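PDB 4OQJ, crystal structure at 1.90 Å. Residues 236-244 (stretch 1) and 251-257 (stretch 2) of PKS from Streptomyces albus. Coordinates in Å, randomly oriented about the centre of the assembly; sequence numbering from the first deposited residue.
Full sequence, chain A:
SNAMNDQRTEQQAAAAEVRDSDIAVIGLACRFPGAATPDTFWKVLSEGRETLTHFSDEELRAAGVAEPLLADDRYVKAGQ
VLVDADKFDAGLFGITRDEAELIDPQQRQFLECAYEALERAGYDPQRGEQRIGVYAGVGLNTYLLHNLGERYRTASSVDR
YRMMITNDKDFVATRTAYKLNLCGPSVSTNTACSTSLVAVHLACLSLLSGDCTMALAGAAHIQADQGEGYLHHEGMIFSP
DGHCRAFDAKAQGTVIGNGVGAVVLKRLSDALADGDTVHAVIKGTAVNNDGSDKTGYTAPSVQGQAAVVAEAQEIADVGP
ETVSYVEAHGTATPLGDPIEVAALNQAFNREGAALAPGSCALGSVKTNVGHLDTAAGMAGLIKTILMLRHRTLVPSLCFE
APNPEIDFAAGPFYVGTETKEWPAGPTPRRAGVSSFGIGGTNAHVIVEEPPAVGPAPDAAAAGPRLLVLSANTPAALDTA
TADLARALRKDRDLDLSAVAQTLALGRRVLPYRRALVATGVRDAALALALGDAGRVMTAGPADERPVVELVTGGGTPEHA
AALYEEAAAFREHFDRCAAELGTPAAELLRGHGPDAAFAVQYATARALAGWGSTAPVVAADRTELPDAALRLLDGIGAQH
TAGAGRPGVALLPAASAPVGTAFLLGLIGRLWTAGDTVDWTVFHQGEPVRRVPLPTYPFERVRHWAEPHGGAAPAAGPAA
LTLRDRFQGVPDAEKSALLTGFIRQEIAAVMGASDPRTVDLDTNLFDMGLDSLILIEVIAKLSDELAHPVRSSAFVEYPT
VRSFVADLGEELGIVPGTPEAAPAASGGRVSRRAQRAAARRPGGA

Stretch 1, residues 236-244: MIFSPDGHC
Stretch 2 251-257: AQGTVIG

Two irregular stretches of one chain, neither forming a regular helix or strand, are joined by a single beta bridge, F238 with T254 (CA-CA 4.8 Å), and bury 548 Å² between them. Stretch 2 enters beyond contact at A251 (phi/psi -52/124). Q252 (-139/29; chi1 m, chi2 t, chi3 -67°) points its CA-to-CB bond toward stretch 1, its CB packing 3.7 Å from P240 CD. Its carbonyl O receives a CA-H...O contact from S239 CA (3.2 Å) and a hydrogen bond from a water (2.8 Å to Q252 O); the same water donates weakly to F238 O (3.4 Å), linking two carbonyls that cannot bond each other. G253 (106/-166) lies closest to S239 (-78/158, chi1 p), CA to CA 4.3 Å. A CB here would sit 2.3 Å from I237 O, a clash, and the backbone angles alone call for glycine. G253 O accepts a CA-H...O contact from C244 CA (3.5 Å). T254 (-133/-173, chi1 t) carries both direct hydrogen bonds: T254 N donates to I237 O (2.8 Å, 154°), and S239 N donates to T254 O (2.8 Å, 160°), so the two bonds flank F238 (-95/138) in the bonding pattern of a parallel bridge; F238 CA also approaches T254 O at 3.2 Å. T254 CG2 lies 3.9 Å from I237 CD1 (I237 -77/-4; chi1 t, chi2 t). T254 OG1 lies 3.4 Å from SG of C244 (-113/100, chi1 t). V255 (-129/134, chi1 t) presses CG2 within 2.9 Å of G242 O, a tight contact where stretch 1 turns through G242 (78/0). That turn is braced by H243 N donating to D241 OD1 (3.0 Å). I256 (-67/137; chi1 -147°, chi2 p) sets CD1 4.0 Å from CE1 of F238 (chi1 m, chi2 -51°), an apolar contact at the ring edge. G257 (-123/175) leaves the interface.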

# COMPACT_ATOMS: atom_id res chain seq x y z
N MSE A 236 7.75 -26.74 10.38
CA MSE A 236 7.83 -25.28 10.42
C MSE A 236 9.27 -24.75 10.19
O MSE A 236 10.24 -25.51 10.20
CB MSE A 236 7.27 -24.76 11.74
CG MSE A 236 5.79 -25.09 11.94
SE MSE A 236 4.68 -23.53 12.29
CE MSE A 236 5.13 -23.30 14.18
N ILE A 237 9.36 -23.45 9.97
CA ILE A 237 10.56 -22.83 9.42
C ILE A 237 11.69 -22.68 10.45
O ILE A 237 12.79 -22.25 10.11
CB ILE A 237 10.20 -21.43 8.84
CG1 ILE A 237 11.35 -20.86 7.98
CG2 ILE A 237 9.81 -20.47 9.96
CD1 ILE A 237 11.10 -19.47 7.45
N PHE A 238 11.43 -23.04 11.70
CA PHE A 238 12.31 -22.65 12.80
C PHE A 238 13.33 -23.73 13.12
O PHE A 238 13.01 -24.93 13.17
CB PHE A 238 11.49 -22.33 14.05
CG PHE A 238 10.47 -21.25 13.83
CD1 PHE A 238 10.84 -20.04 13.27
CD2 PHE A 238 9.15 -21.45 14.17
CE1 PHE A 238 9.90 -19.04 13.06
CE2 PHE A 238 8.20 -20.46 13.97
CZ PHE A 238 8.58 -19.26 13.41
N SER A 239 14.57 -23.31 13.36
CA SER A 239 15.65 -24.26 13.52
C SER A 239 15.65 -24.90 14.90
O SER A 239 15.08 -24.34 15.84
CB SER A 239 17.00 -23.58 13.27
OG SER A 239 17.41 -22.86 14.40
N PRO A 240 16.29 -26.08 15.02
CA PRO A 240 16.34 -26.83 16.28
C PRO A 240 17.33 -26.29 17.30
O PRO A 240 17.27 -26.73 18.45
CB PRO A 240 16.78 -28.24 15.83
CG PRO A 240 16.69 -28.25 14.35
CD PRO A 240 16.89 -26.85 13.92
N ASP A 241 18.22 -25.38 16.89
CA ASP A 241 19.29 -24.89 17.76
C ASP A 241 19.39 -23.36 17.83
O ASP A 241 20.33 -22.83 18.41
CB ASP A 241 20.63 -25.45 17.30
CG ASP A 241 20.93 -25.12 15.84
OD1 ASP A 241 20.19 -24.32 15.22
OD2 ASP A 241 21.94 -25.66 15.33
N GLY A 242 18.44 -22.65 17.23
CA GLY A 242 18.46 -21.20 17.27
C GLY A 242 19.44 -20.56 16.29
O GLY A 242 19.56 -19.33 16.24
N HIS A 243 20.15 -21.38 15.53
CA HIS A 243 21.07 -20.88 14.51
C HIS A 243 20.42 -20.96 13.13
O HIS A 243 19.65 -21.88 12.84
CB HIS A 243 22.37 -21.68 14.51
CG HIS A 243 23.13 -21.58 15.80
ND1 HIS A 243 23.83 -20.45 16.17
CD2 HIS A 243 23.29 -22.47 16.81
CE1 HIS A 243 24.38 -20.65 17.35
NE2 HIS A 243 24.07 -21.86 17.76
N CYS A 244 20.74 -19.98 12.29
CA CYS A 244 20.23 -19.91 10.92
C CYS A 244 21.37 -20.13 9.93
O CYS A 244 22.15 -19.21 9.64
CB CYS A 244 19.55 -18.56 10.69
SG CYS A 244 18.92 -18.28 9.01
N ALA A 251 21.67 -26.69 6.92
CA ALA A 251 20.54 -25.76 7.01
C ALA A 251 19.31 -26.46 7.56
O ALA A 251 18.87 -27.47 7.01
CB ALA A 251 20.24 -25.16 5.64
N GLN A 252 18.75 -25.92 8.65
CA GLN A 252 17.54 -26.48 9.24
C GLN A 252 16.56 -25.40 9.70
O GLN A 252 15.79 -25.61 10.63
CB GLN A 252 17.90 -27.37 10.43
CG GLN A 252 18.42 -28.74 10.07
CD GLN A 252 18.63 -29.59 11.31
OE1 GLN A 252 19.49 -29.31 12.15
NE2 GLN A 252 17.82 -30.63 11.45
N GLY A 253 16.58 -24.25 9.04
CA GLY A 253 15.64 -23.19 9.35
C GLY A 253 16.24 -22.01 10.10
O GLY A 253 17.46 -21.86 10.19
N THR A 254 15.36 -21.18 10.64
CA THR A 254 15.78 -19.86 11.11
C THR A 254 15.19 -19.64 12.50
O THR A 254 14.65 -20.56 13.10
CB THR A 254 15.33 -18.76 10.11
OG1 THR A 254 15.92 -17.50 10.45
CG2 THR A 254 13.81 -18.61 10.09
N VAL A 255 15.35 -18.44 13.03
CA VAL A 255 14.79 -18.04 14.31
C VAL A 255 14.04 -16.75 14.08
O VAL A 255 14.55 -15.84 13.43
CB VAL A 255 15.86 -17.79 15.39
CG1 VAL A 255 15.21 -17.56 16.75
CG2 VAL A 255 16.78 -18.93 15.46
N ILE A 256 12.85 -16.63 14.59
CA ILE A 256 12.10 -15.43 14.48
C ILE A 256 12.79 -14.35 15.28
O ILE A 256 13.26 -14.61 16.33
CB ILE A 256 10.65 -15.61 14.89
CG1 ILE A 256 9.79 -14.69 14.06
CG2 ILE A 256 10.44 -15.50 16.39
CD1 ILE A 256 9.88 -15.11 12.63
N GLY A 257 12.89 -13.17 14.74
CA GLY A 257 13.52 -12.08 15.47
C GLY A 257 12.62 -10.89 15.64
O GLY A 257 11.51 -10.81 15.09
O HOH W 1 13.88 -27.58 11.30